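Local structure of transcription anti-terminator antagonist UpxZ (Bacteroides uniformis ATCC 8492, 4EPZ) at residues Glu129-Ser134 with Glu142-Leu147; Trp110-Ser113 with Asp117-Leu120; Leu62-Leu67 with Ser101-Arg106; Ser54-Glu59 with Tyr92-Gln97. The protein probably acts as an antagonist of transcription anti-termination, helping to regulate capsular polysaccharide synthesis. One frame throughout, in Å; residues are numbered along the deposited sequence. Where two conformers were deposited one is given.

Interaction 1 (Glu129-Ser134 with Glu142-Leu147)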
loop_
_atom_site.group_PDB
_atom_site.type_symbol
_atom_site.label_atom_id
_atom_site.label_comp_id
_atom_site.label_asym_id
_atom_site.label_seq_id
_atom_site.Cartn_x
_atom_site.Cartn_y
_atom_site.Cartn_z
ATOM N N GLU A 129 -17.329 8.191 -0.500
ATOM C CA GLU A 129 -18.686 8.753 -0.629
ATOM C C GLU A 129 -19.548 7.945 -1.606
ATOM O O GLU A 129 -20.764 8.031 -1.557
ATOM C CB GLU A 129 -18.624 10.212 -1.112
ATOM C CG GLU A 129 -18.195 11.246 -0.084
ATOM C CD GLU A 129 -17.812 12.585 -0.690
ATOM O OE1 GLU A 129 -18.517 13.054 -1.615
ATOM O OE2 GLU A 129 -16.793 13.159 -0.249
ATOM N N THR A 130 -18.923 7.168 -2.512
ATOM C CA THR A 130 -19.694 6.377 -3.489
ATOM C C THR A 130 -20.195 5.050 -2.865
ATOM O O THR A 130 -21.053 4.390 -3.452
ATOM C CB THR A 130 -18.909 6.090 -4.759
ATOM O OG1 THR A 130 -17.882 5.116 -4.514
ATOM C CG2 THR A 130 -18.401 7.354 -5.442
ATOM N N TRP A 131 -19.662 4.663 -1.686
ATOM C CA TRP A 131 -20.038 3.408 -1.021
ATOM C C TRP A 131 -21.310 3.561 -0.170
ATOM O O TRP A 131 -21.850 4.654 0.003
ATOM C CB TRP A 131 -18.882 2.896 -0.157
ATOM C CG TRP A 131 -17.593 2.678 -0.891
ATOM C CD1 TRP A 131 -17.421 2.502 -2.240
ATOM C CD2 TRP A 131 -16.291 2.609 -0.306
ATOM N NE1 TRP A 131 -16.090 2.307 -2.522
ATOM C CE2 TRP A 131 -15.372 2.382 -1.353
ATOM C CE3 TRP A 131 -15.811 2.716 1.006
ATOM C CZ2 TRP A 131 -13.994 2.224 -1.115
ATOM C CZ3 TRP A 131 -14.462 2.530 1.241
ATOM C CH2 TRP A 131 -13.569 2.311 0.190
ATOM N N ASN A 132 -21.757 2.436 0.396
ATOM C CA ASN A 132 -22.973 2.380 1.176
ATOM C C ASN A 132 -22.622 2.331 2.657
ATOM O O ASN A 132 -22.144 1.306 3.143
ATOM C CB ASN A 132 -23.775 1.157 0.734
ATOM C CG ASN A 132 -25.140 1.062 1.358
ATOM O OD1 ASN A 132 -25.523 1.884 2.207
ATOM N ND2 ASN A 132 -25.897 0.050 0.945
ATOM N N ILE A 133 -22.809 3.460 3.353
ATOM C CA ILE A 133 -22.573 3.564 4.804
ATOM C C ILE A 133 -23.315 2.429 5.578
ATOM O O ILE A 133 -22.784 1.949 6.584
ATOM C CB ILE A 133 -22.979 4.960 5.362
ATOM C CG1 ILE A 133 -22.411 5.182 6.809
ATOM C CG2 ILE A 133 -24.520 5.215 5.270
ATOM C CD1 ILE A 133 -22.644 6.593 7.424
ATOM N N SER A 134 -24.512 2.006 5.089
ATOM C CA SER A 134 -25.322 0.974 5.739
ATOM C C SER A 134 -24.825 -0.453 5.451
ATOM O O SER A 134 -25.292 -1.396 6.088
ATOM C CB SER A 134 -26.786 1.121 5.346
ATOM O OG SER A 134 -27.328 2.263 5.988
ATOM N N GLU A 142 -11.740 -1.442 6.610
ATOM C CA GLU A 142 -10.316 -1.451 6.927
ATOM C C GLU A 142 -9.564 -0.302 6.257
ATOM O O GLU A 142 -8.755 0.336 6.922
ATOM C CB GLU A 142 -9.653 -2.756 6.494
ATOM C CG GLU A 142 -9.955 -3.959 7.375
ATOM C CD GLU A 142 -9.024 -5.133 7.112
ATOM O OE1 GLU A 142 -7.933 -4.910 6.531
ATOM O OE2 GLU A 142 -9.376 -6.271 7.499
ATOM N N ILE A 143 -9.823 -0.060 4.949
ATOM C CA ILE A 143 -9.058 0.966 4.219
ATOM C C ILE A 143 -9.489 2.359 4.732
ATOM O O ILE A 143 -8.640 3.246 4.819
ATOM C CB ILE A 143 -9.149 0.825 2.684
ATOM C CG1 ILE A 143 -8.023 1.648 1.972
ATOM C CG2 ILE A 143 -10.559 1.164 2.152
ATOM C CD1 ILE A 143 -6.555 1.113 2.385
ATOM N N ILE A 144 -10.776 2.533 5.093
ATOM C CA ILE A 144 -11.223 3.809 5.688
ATOM C C ILE A 144 -10.426 4.088 7.009
ATOM O O ILE A 144 -9.943 5.217 7.231
ATOM C CB ILE A 144 -12.746 3.764 5.946
ATOM C CG1 ILE A 144 -13.523 3.852 4.621
ATOM C CG2 ILE A 144 -13.176 4.910 6.905
ATOM C CD1 ILE A 144 -14.998 3.440 4.835
ATOM N N GLU A 145 -10.268 3.044 7.833
ATOM C CA GLU A 145 -9.541 3.114 9.092
ATOM C C GLU A 145 -8.074 3.455 8.813
ATOM O O GLU A 145 -7.496 4.331 9.470
ATOM C CB GLU A 145 -9.688 1.783 9.854
ATOM C CG GLU A 145 -9.118 1.783 11.265
ATOM C CD GLU A 145 -9.167 0.437 11.972
ATOM O OE1 GLU A 145 -10.031 -0.401 11.620
ATOM O OE2 GLU A 145 -8.327 0.213 12.872
ATOM N N GLU A 146 -7.468 2.789 7.821
ATOM C CA GLU A 146 -6.055 3.024 7.461
ATOM C C GLU A 146 -5.829 4.475 7.018
ATOM O O GLU A 146 -4.894 5.139 7.497
ATOM C CB GLU A 146 -5.602 2.039 6.378
ATOM C CG GLU A 146 -5.403 0.640 6.963
ATOM C CD GLU A 146 -5.280 -0.505 5.970
ATOM O OE1 GLU A 146 -4.929 -0.239 4.800
ATOM O OE2 GLU A 146 -5.492 -1.671 6.369
ATOM N N LEU A 147 -6.711 4.975 6.141
ATOM C CA LEU A 147 -6.651 6.361 5.670
ATOM C C LEU A 147 -6.772 7.331 6.842
ATOM O O LEU A 147 -5.949 8.255 6.946
ATOM C CB LEU A 147 -7.753 6.651 4.659
ATOM C CG LEU A 147 -7.808 8.108 4.139
ATOM C CD1 LEU A 147 -6.471 8.539 3.481
ATOM C CD2 LEU A 147 -9.008 8.298 3.204
#

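Interaction 2 (Trp110-Ser113 with Asp117-Leu120)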
loop_
_atom_site.group_PDB
_atom_site.type_symbol
_atom_site.label_atom_id
_atom_site.label_comp_id
_atom_site.label_asym_id
_atom_site.label_seq_id
_atom_site.Cartn_x
_atom_site.Cartn_y
_atom_site.Cartn_z
ATOM N N TRP A 110 -2.449 4.321 0.248
ATOM C CA TRP A 110 -1.011 4.069 0.416
ATOM C C TRP A 110 -0.165 5.176 -0.210
ATOM O O TRP A 110 0.850 5.571 0.374
ATOM C CB TRP A 110 -0.633 2.709 -0.162
ATOM C CG TRP A 110 -0.963 1.630 0.808
ATOM C CD1 TRP A 110 -2.081 0.852 0.814
ATOM C CD2 TRP A 110 -0.289 1.378 2.051
ATOM N NE1 TRP A 110 -2.083 0.036 1.928
ATOM C CE2 TRP A 110 -1.001 0.351 2.714
ATOM C CE3 TRP A 110 0.906 1.854 2.625
ATOM C CZ2 TRP A 110 -0.581 -0.183 3.940
ATOM C CZ3 TRP A 110 1.320 1.320 3.840
ATOM C CH2 TRP A 110 0.565 0.342 4.498
ATOM N N GLY A 111 -0.574 5.680 -1.371
ATOM C CA GLY A 111 0.149 6.777 -2.024
ATOM C C GLY A 111 0.099 8.040 -1.177
ATOM O O GLY A 111 1.135 8.694 -0.954
ATOM N N TYR A 112 -1.066 8.330 -0.585
ATOM C CA TYR A 112 -1.175 9.483 0.343
ATOM C C TYR A 112 -0.250 9.283 1.560
ATOM O O TYR A 112 0.391 10.238 2.025
ATOM C CB TYR A 112 -2.646 9.632 0.809
ATOM C CG TYR A 112 -2.826 10.612 1.949
ATOM C CD1 TYR A 112 -2.787 11.987 1.724
ATOM C CD2 TYR A 112 -3.049 10.162 3.248
ATOM C CE1 TYR A 112 -2.951 12.891 2.778
ATOM C CE2 TYR A 112 -3.171 11.055 4.310
ATOM C CZ TYR A 112 -3.154 12.416 4.061
ATOM O OH TYR A 112 -3.341 13.293 5.098
ATOM N N SER A 113 -0.179 8.052 2.106
ATOM C CA SER A 113 0.650 7.846 3.300
ATOM C C SER A 113 2.124 8.172 3.074
ATOM O O SER A 113 2.841 8.509 4.027
ATOM C CB SER A 113 0.553 6.404 3.757
ATOM O OG SER A 113 1.358 5.527 2.983
ATOM N N ASP A 117 0.103 14.022 -0.120
ATOM C CA ASP A 117 -0.448 14.797 -1.239
ATOM C C ASP A 117 -1.953 14.923 -0.969
ATOM O O ASP A 117 -2.686 13.935 -1.082
ATOM C CB ASP A 117 -0.152 14.090 -2.558
ATOM C CG ASP A 117 -0.737 14.706 -3.812
ATOM O OD1 ASP A 117 -1.449 15.736 -3.702
ATOM O OD2 ASP A 117 -0.407 14.228 -4.898
ATOM N N GLU A 118 -2.423 16.148 -0.652
ATOM C CA GLU A 118 -3.828 16.367 -0.301
ATOM C C GLU A 118 -4.785 16.012 -1.468
ATOM O O GLU A 118 -5.939 15.660 -1.218
ATOM C CB GLU A 118 -4.046 17.802 0.197
ATOM C CG GLU A 118 -3.393 18.052 1.557
ATOM C CD GLU A 118 -3.807 17.207 2.759
ATOM O OE1 GLU A 118 -4.825 16.477 2.682
ATOM O OE2 GLU A 118 -3.098 17.276 3.789
ATOM N N GLU A 119 -4.304 16.016 -2.720
ATOM C CA GLU A 119 -5.161 15.632 -3.847
ATOM C C GLU A 119 -5.487 14.141 -3.785
ATOM O O GLU A 119 -6.576 13.731 -4.201
ATOM C CB GLU A 119 -4.507 15.956 -5.195
ATOM C CG GLU A 119 -4.290 17.441 -5.425
ATOM C CD GLU A 119 -3.679 17.828 -6.765
ATOM O OE1 GLU A 119 -3.036 16.970 -7.414
ATOM O OE2 GLU A 119 -3.819 19.009 -7.151
ATOM N N LEU A 120 -4.531 13.312 -3.280
ATOM C CA LEU A 120 -4.797 11.876 -3.163
ATOM C C LEU A 120 -5.843 11.621 -2.051
ATOM O O LEU A 120 -6.792 10.875 -2.307
ATOM C CB LEU A 120 -3.513 11.078 -2.914
ATOM C CG LEU A 120 -2.449 11.139 -4.021
ATOM C CD1 LEU A 120 -1.257 10.241 -3.633
ATOM C CD2 LEU A 120 -2.993 10.728 -5.391
HETATM O O HOH W 1 -6.072 15.312 4.690
#

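Interaction 3 (Leu62-Leu67 with Ser101-Arg106)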
loop_
_atom_site.group_PDB
_atom_site.type_symbol
_atom_site.label_atom_id
_atom_site.label_comp_id
_atom_site.label_asym_id
_atom_site.label_seq_id
_atom_site.Cartn_x
_atom_site.Cartn_y
_atom_site.Cartn_z
ATOM N N LEU A 62 0.688 -4.647 -9.153
ATOM C CA LEU A 62 2.131 -4.738 -8.897
ATOM C C LEU A 62 2.582 -3.601 -7.969
ATOM O O LEU A 62 3.279 -3.839 -6.969
ATOM C CB LEU A 62 2.888 -4.649 -10.228
ATOM C CG LEU A 62 3.059 -5.916 -11.056
ATOM C CD1 LEU A 62 3.705 -5.552 -12.409
ATOM C CD2 LEU A 62 3.998 -6.925 -10.332
ATOM N N CYS A 63 2.198 -2.357 -8.304
ATOM C CA CYS A 63 2.574 -1.191 -7.508
ATOM C C CYS A 63 2.032 -1.279 -6.111
ATOM O O CYS A 63 2.733 -0.934 -5.165
ATOM C CB CYS A 63 2.102 0.077 -8.188
ATOM S SG CYS A 63 3.078 0.472 -9.638
ATOM N N LEU A 64 0.756 -1.682 -5.975
ATOM C CA LEU A 64 0.188 -1.797 -4.642
ATOM C C LEU A 64 0.935 -2.854 -3.828
ATOM O O LEU A 64 1.288 -2.583 -2.675
ATOM C CB LEU A 64 -1.303 -2.128 -4.695
ATOM C CG LEU A 64 -1.969 -2.269 -3.309
ATOM C CD1 LEU A 64 -1.888 -0.955 -2.515
ATOM C CD2 LEU A 64 -3.414 -2.749 -3.444
ATOM N N ALA A 65 1.216 -4.030 -4.433
ATOM C CA ALA A 65 1.973 -5.073 -3.725
ATOM C C ALA A 65 3.341 -4.546 -3.248
ATOM O O ALA A 65 3.740 -4.817 -2.118
ATOM C CB ALA A 65 2.174 -6.292 -4.624
ATOM N N LEU A 66 4.032 -3.794 -4.106
ATOM C CA LEU A 66 5.384 -3.292 -3.797
ATOM C C LEU A 66 5.355 -2.270 -2.698
ATOM O O LEU A 66 6.197 -2.335 -1.799
ATOM C CB LEU A 66 6.036 -2.721 -5.049
ATOM C CG LEU A 66 6.422 -3.754 -6.101
ATOM C CD1 LEU A 66 6.793 -3.051 -7.420
ATOM C CD2 LEU A 66 7.579 -4.665 -5.578
ATOM N N LEU A 67 4.383 -1.336 -2.736
ATOM C CA LEU A 67 4.282 -0.298 -1.703
ATOM C C LEU A 67 3.928 -0.917 -0.366
ATOM O O LEU A 67 4.497 -0.557 0.674
ATOM C CB LEU A 67 3.232 0.762 -2.098
ATOM C CG LEU A 67 3.435 2.180 -1.583
ATOM C CD1 LEU A 67 4.911 2.633 -1.699
ATOM C CD2 LEU A 67 2.480 3.147 -2.325
ATOM N N SER A 101 -12.451 1.411 -7.887
ATOM C CA SER A 101 -12.282 0.032 -7.398
ATOM C C SER A 101 -11.609 0.039 -6.054
ATOM O O SER A 101 -11.074 1.069 -5.645
ATOM C CB SER A 101 -11.405 -0.778 -8.352
ATOM O OG SER A 101 -10.062 -0.301 -8.290
ATOM N N LEU A 102 -11.621 -1.125 -5.373
ATOM C CA LEU A 102 -10.927 -1.311 -4.096
ATOM C C LEU A 102 -9.437 -1.069 -4.337
ATOM O O LEU A 102 -8.747 -0.479 -3.498
ATOM C CB LEU A 102 -11.181 -2.738 -3.586
ATOM C CG LEU A 102 -10.560 -3.094 -2.260
ATOM C CD1 LEU A 102 -10.957 -2.080 -1.156
ATOM C CD2 LEU A 102 -10.891 -4.558 -1.858
ATOM N N LEU A 103 -8.928 -1.582 -5.479
ATOM C CA LEU A 103 -7.518 -1.395 -5.825
ATOM C C LEU A 103 -7.154 0.091 -5.853
ATOM O O LEU A 103 -6.125 0.504 -5.265
ATOM C CB LEU A 103 -7.267 -2.008 -7.212
ATOM C CG LEU A 103 -5.882 -1.716 -7.830
ATOM C CD1 LEU A 103 -4.707 -2.305 -6.973
ATOM C CD2 LEU A 103 -5.844 -2.223 -9.280
ATOM N N LYS A 104 -7.988 0.883 -6.544
ATOM C CA LYS A 104 -7.721 2.325 -6.706
ATOM C C LYS A 104 -7.775 2.986 -5.334
ATOM O O LYS A 104 -6.881 3.786 -5.010
ATOM C CB LYS A 104 -8.697 2.965 -7.697
ATOM C CG LYS A 104 -8.273 4.410 -7.999
ATOM C CD LYS A 104 -9.118 5.014 -9.103
ATOM C CE LYS A 104 -8.466 6.306 -9.523
ATOM N NZ LYS A 104 -9.165 6.908 -10.695
HETATM N N MSE A 105 -8.756 2.606 -4.502
HETATM C CA MSE A 105 -8.840 3.157 -3.142
HETATM C C MSE A 105 -7.551 2.853 -2.333
HETATM O O MSE A 105 -6.994 3.735 -1.670
HETATM C CB MSE A 105 -10.042 2.558 -2.408
HETATM C CG MSE A 105 -10.173 3.076 -0.983
HETATM SE SE MSE A 105 -10.630 5.002 -0.976
HETATM C CE MSE A 105 -10.249 5.198 0.989
ATOM N N ARG A 106 -7.084 1.615 -2.406
ATOM C CA ARG A 106 -5.858 1.208 -1.691
ATOM C C ARG A 106 -4.640 1.961 -2.226
ATOM O O ARG A 106 -3.816 2.405 -1.436
ATOM C CB ARG A 106 -5.670 -0.315 -1.789
ATOM C CG ARG A 106 -6.743 -1.037 -0.941
ATOM C CD ARG A 106 -6.766 -2.500 -1.283
ATOM N NE ARG A 106 -7.429 -3.271 -0.218
ATOM C CZ ARG A 106 -7.679 -4.578 -0.295
ATOM N NH1 ARG A 106 -7.384 -5.254 -1.398
ATOM N NH2 ARG A 106 -8.267 -5.210 0.714
#

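Interaction 4 (Ser54-Glu59 with Tyr92-Gln97)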
loop_
_atom_site.group_PDB
_atom_site.type_symbol
_atom_site.label_atom_id
_atom_site.label_comp_id
_atom_site.label_asym_id
_atom_site.label_seq_id
_atom_site.Cartn_x
_atom_site.Cartn_y
_atom_site.Cartn_z
ATOM N N SER A 54 2.562 -3.132 -18.935
ATOM C CA SER A 54 1.889 -2.132 -19.763
ATOM C C SER A 54 0.392 -2.110 -19.447
ATOM O O SER A 54 -0.263 -1.102 -19.680
ATOM C CB SER A 54 2.130 -2.393 -21.251
ATOM O OG SER A 54 1.437 -3.545 -21.697
ATOM N N ASP A 55 -0.144 -3.207 -18.893
ATOM C CA ASP A 55 -1.554 -3.302 -18.550
ATOM C C ASP A 55 -1.804 -2.530 -17.257
ATOM O O ASP A 55 -1.182 -2.829 -16.228
ATOM C CB ASP A 55 -1.953 -4.767 -18.433
ATOM C CG ASP A 55 -3.392 -4.893 -18.064
ATOM O OD1 ASP A 55 -4.255 -4.633 -18.940
ATOM O OD2 ASP A 55 -3.674 -5.154 -16.870
ATOM N N ILE A 56 -2.718 -1.539 -17.303
ATOM C CA ILE A 56 -2.914 -0.677 -16.121
ATOM C C ILE A 56 -3.423 -1.412 -14.897
ATOM O O ILE A 56 -2.957 -1.085 -13.804
ATOM C CB ILE A 56 -3.736 0.609 -16.348
ATOM C CG1 ILE A 56 -5.188 0.296 -16.793
ATOM C CG2 ILE A 56 -2.972 1.553 -17.294
ATOM C CD1 ILE A 56 -6.113 1.464 -16.817
ATOM N N GLU A 57 -4.306 -2.399 -15.039
ATOM C CA GLU A 57 -4.784 -3.141 -13.849
ATOM C C GLU A 57 -3.643 -3.990 -13.260
ATOM O O GLU A 57 -3.486 -4.048 -12.039
ATOM C CB GLU A 57 -6.009 -4.010 -14.228
ATOM C CG GLU A 57 -6.600 -4.733 -13.029
ATOM C CD GLU A 57 -7.828 -5.608 -13.260
ATOM O OE1 GLU A 57 -8.500 -5.443 -14.297
ATOM O OE2 GLU A 57 -8.092 -6.480 -12.403
ATOM N N GLU A 58 -2.849 -4.642 -14.116
ATOM C CA GLU A 58 -1.733 -5.449 -13.625
ATOM C C GLU A 58 -0.693 -4.520 -12.958
ATOM O O GLU A 58 -0.265 -4.790 -11.837
ATOM C CB GLU A 58 -1.133 -6.249 -14.762
ATOM C CG GLU A 58 -0.047 -7.169 -14.256
ATOM C CD GLU A 58 0.516 -8.004 -15.374
ATOM O OE1 GLU A 58 1.251 -7.439 -16.212
ATOM O OE2 GLU A 58 0.109 -9.181 -15.492
ATOM N N GLU A 59 -0.355 -3.402 -13.627
ATOM C CA GLU A 59 0.554 -2.395 -13.085
ATOM C C GLU A 59 0.044 -1.863 -11.712
ATOM O O GLU A 59 0.841 -1.787 -10.783
ATOM C CB GLU A 59 0.771 -1.261 -14.110
ATOM C CG GLU A 59 1.748 -0.151 -13.682
ATOM C CD GLU A 59 3.228 -0.465 -13.482
ATOM O OE1 GLU A 59 3.623 -1.655 -13.518
ATOM O OE2 GLU A 59 4.009 0.507 -13.345
ATOM N N TYR A 92 1.538 7.368 -9.883
ATOM C CA TYR A 92 1.044 8.642 -10.409
ATOM C C TYR A 92 0.844 8.567 -11.940
ATOM O O TYR A 92 -0.101 9.157 -12.444
ATOM C CB TYR A 92 2.016 9.773 -10.075
ATOM C CG TYR A 92 1.808 10.401 -8.712
ATOM C CD1 TYR A 92 0.757 11.288 -8.482
ATOM C CD2 TYR A 92 2.719 10.188 -7.678
ATOM C CE1 TYR A 92 0.594 11.916 -7.247
ATOM C CE2 TYR A 92 2.566 10.808 -6.440
ATOM C CZ TYR A 92 1.489 11.656 -6.224
ATOM O OH TYR A 92 1.382 12.296 -5.023
ATOM N N ASN A 93 1.649 7.762 -12.645
ATOM C CA ASN A 93 1.515 7.610 -14.097
ATOM C C ASN A 93 0.292 6.821 -14.521
ATOM O O ASN A 93 -0.077 6.892 -15.699
ATOM C CB ASN A 93 2.767 6.957 -14.690
ATOM C CG ASN A 93 3.972 7.849 -14.671
ATOM O OD1 ASN A 93 3.891 9.076 -14.481
ATOM N ND2 ASN A 93 5.128 7.243 -14.830
ATOM N N ILE A 94 -0.332 6.047 -13.622
ATOM C CA ILE A 94 -1.518 5.284 -14.051
ATOM C C ILE A 94 -2.795 5.701 -13.301
ATOM O O ILE A 94 -3.873 5.270 -13.702
ATOM C CB ILE A 94 -1.286 3.738 -13.887
ATOM C CG1 ILE A 94 -1.119 3.326 -12.397
ATOM C CG2 ILE A 94 -0.148 3.264 -14.792
ATOM C CD1 ILE A 94 -1.194 1.837 -12.116
HETATM N N MSE A 95 -2.682 6.438 -12.162
HETATM C CA MSE A 95 -3.840 6.698 -11.295
HETATM C C MSE A 95 -5.072 7.214 -12.040
HETATM O O MSE A 95 -6.159 6.655 -11.850
HETATM C CB MSE A 95 -3.463 7.677 -10.149
HETATM C CG MSE A 95 -4.561 7.837 -9.127
HETATM SE SE MSE A 95 -4.670 6.207 -8.092
HETATM C CE MSE A 95 -3.313 6.615 -6.867
ATOM N N SER A 96 -4.909 8.212 -12.934
ATOM C CA SER A 96 -6.053 8.815 -13.644
ATOM C C SER A 96 -6.743 7.823 -14.617
ATOM O O SER A 96 -7.913 8.009 -14.959
ATOM C CB SER A 96 -5.609 10.085 -14.369
ATOM O OG SER A 96 -4.694 9.792 -15.414
ATOM N N GLN A 97 -6.063 6.747 -15.005
ATOM C CA GLN A 97 -6.642 5.760 -15.919
ATOM C C GLN A 97 -7.397 4.640 -15.196
ATOM O O GLN A 97 -8.155 3.910 -15.824
ATOM C CB GLN A 97 -5.538 5.147 -16.757
ATOM C CG GLN A 97 -4.871 6.144 -17.729
ATOM C CD GLN A 97 -3.720 5.440 -18.414
ATOM O OE1 GLN A 97 -3.924 4.567 -19.263
ATOM N NE2 GLN A 97 -2.499 5.724 -17.986
#

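Interaction 1 (Glu129-Ser134 with Glu142-Leu147)
Ile143 O accepts from Leu147 N at 2.9 Å, a regular turn bond of helix 138-152 that fixes the backbone beneath the side chains meeting Trp131. On the loop side of the contact Ser134 N donates to Asn132 OD1 at 3.1 Å, closing an Asx turn immediately after the tryptophan. That bond is bent, 141° at the hydrogen, and its donor stands well above the carbonyl plane.

Between the segments the chemistry is apolar. Together they bury 106 Å², about half of it from Trp131. The indole works through the edge of its six-membered ring: CZ3 of Trp131 meets Ile144 CD1 at 3.7 Å, with the methyl in the ring plane, and lies equally near Ile144 CG1. Next along the same edge, Trp131 CH2 meets Ile143 CG2 at 3.8 Å. The indole and Ile144 overlap flank to flank with their ends pointing opposite ways, whereas Ile143 crosses at about a right angle. Torsions explain the difference. Ile144 holds CG1 anti to the carbonyl carbon (chi1 -73°) and extends this branch along CZ3 and CE3, while Ile143 swings CG1 anti to its N (chi1 -164°), presenting CG2 to the ring and leading CD1 away.

Farther out, Glu142 OE1 bonds to His17 NE2 and Glu146 OE2 to Tyr21 OH, linking another side of the helix to helix 5-20 and the residues after it. Trp131 and Ile143 both rest on Met105 of helix 102-115, and Ile144 reaches Ile128, so the loop's tryptophan packs where helices 102-115, 118-129 and 138-152 converge.

Interaction 2 (Trp110-Ser113 with Asp117-Leu120)
The ring of Tyr112 receives Asp117 O at its edge: the oxygen lies in the ring plane, 3.4 Å from Tyr112 CD1. Glu118 approaches obliquely, with its carboxylate plane turned 59° from the ring and its OE1 4.0 Å from Tyr112 CE1. Tyr116, in the connection between the segments, adds an edge-to-face ring contact. One water makes only a weak bond with Tyr112 OH, 3.4 Å, and donates to Glu118 OE1 at 2.6 Å, a loose bridge at the outer end of the tyrosine.

Deeper in, the packing turns apolar. Leu120 CD1 lies 3.6 Å from Gly111 C and is equally close to Tyr112 N, so the methyl rests directly on the backbone. Glycine permits this, since a beta carbon built on Gly111 would stand only 3.3 Å from Leu120 CD1. Tyr112 CB meets Leu120 CB at 4.1 Å, and with CG anti to the tyrosine's N (chi1 169°) the ring extends from there toward the start of the next helix.

That start is capped by Asp117. Its OD1 accepts from Glu119 N at 3.0 Å, met from above the carboxylate plane, while its OD2 is bound by Tyr92 OH; Asp117 O takes Leu120 N besides touching the ring. Two successive helices, 102-115 and 118-129, joined by a short connection and running roughly antiparallel, form an alpha-alpha hairpin; here Asp117 caps the second helix and Gly111 lets Leu120 come close.

Interaction 3 (Leu62-Leu67 with Ser101-Arg106)
Leu64 projects from helix 56-72 as a knob against helix 102-115, in knobs-into-holes fashion within this all-alpha fold. Leu103 and Arg106 form one part of the hole, and Leu107 and Trp110, one turn on, complete the set of four. The tightest approach is that of Leu64 CD2 to Arg106 CB, 3.7 Å. The same methyl meets Leu103 CD1 at 3.8 Å, while the other branch, Leu64 CD1, lies 3.9 Å from Arg106 CB. Both methyls thus straddle the arginine's beta carbon, and one of them also reaches the neighbouring leucine. This follows from Leu64 having CG opposite its N (chi1 180°), which drives the fork straight at the partner helix. Leu64 and Leu103 lie side by side, pointing opposite ways, whereas the arginine chain crosses Leu64 at a slant. Gln13 of helix 5-20 also touches Leu64. The two segments bury 151 Å² between them, with Leu64 the largest contributor. Cut back to an alanine, this position would probably leave a gap between the helices, with Leu103 CD1 and Arg106 CB losing the methyls that pack on them.

In the second shell, Ser101 is the N-cap of helix 102-115: its OG accepts from Lys104 N at 3.0 Å in a fairly straight bond, 162° at the hydrogen, fixing the first turn that carries Leu103. Lys104 itself points to the other side, where its NZ bonds to Leu98 O.

The extended arginine chain keeps Arg106 CD within 4.0 Å of Leu64 CD2 before its end leads off. There Leu102 CD2 sits over the centre of the Arg106 guanidinium group, 3.5 Å above its plane.

Interaction 4 (Ser54-Glu59 with Tyr92-Gln97)
Ile94 places CG1 between its N and carbonyl carbon (chi1 65°), which aims CD1 at the first turn of helix 56-72; Glu59 has CG anti to its N (chi1 -178°), which sets CG against the isoleucine, and a bend at chi2 turns the carboxylate aside. As a result Ile94 CD1 lies 3.9 Å from Glu59 CG and 3.8 Å from Ile56 O, and the methyl packs against aliphatic side chain and backbone together. The contact rests on these two approaches.

The Gln97 side chain passes Ile56 at a slant. Ile56 has two conformers, so its side-chain contacts, CG2 to Gln97 OE1 at 3.7 Å and CG2 to Ile94 CG2 at 4.1 Å among them, hold for one of these and are tentative.

The carboxylate of Glu59 is held from outside the pair, by a salt bridge from OE2 to Arg90 NE and a weak bond from Ser53 N to OE1. A serine in place of Ile94 would probably take away the CD1 methyl that packs on Glu59 CG and leave a gap beside the first turn of helix 56-72.

Asp55 OD2 accepts from Glu58 N at 2.9 Å, with 157° at the hydrogen. An aspartate N-cap thus starts helix 56-72 of this all-alpha fold, and the loop between helices 80-92 and 102-115 packs on its first turn.

How the interactions relate
Interaction 3 has its centre nearest that of the chain, about 6 Å away, yet interaction 2, about 11 Å out, is the more buried; interactions 1 and 4 lie about 15 to 16 Å out. The inner pair shares helix 102-115, and they also touch, Trp110 CD1 lying 3.8 Å from Leu64 CD1 of helix 56-72. Interactions 3 and 4 share helix 56-72 and alternate along the chain. Methyl groups dominate interaction 3, whereas interaction 2 adds a carbonyl, a carboxylate and water around a tyrosine. The outer two set loops against helices, one through an indole edge, the other through isoleucine beside a charged glutamate. Met105 joins interactions 1 and 3 by packing, and Tyr92 OH reaches Asp117 OD2 at 2.6 Å, linking interactions 4 and 2.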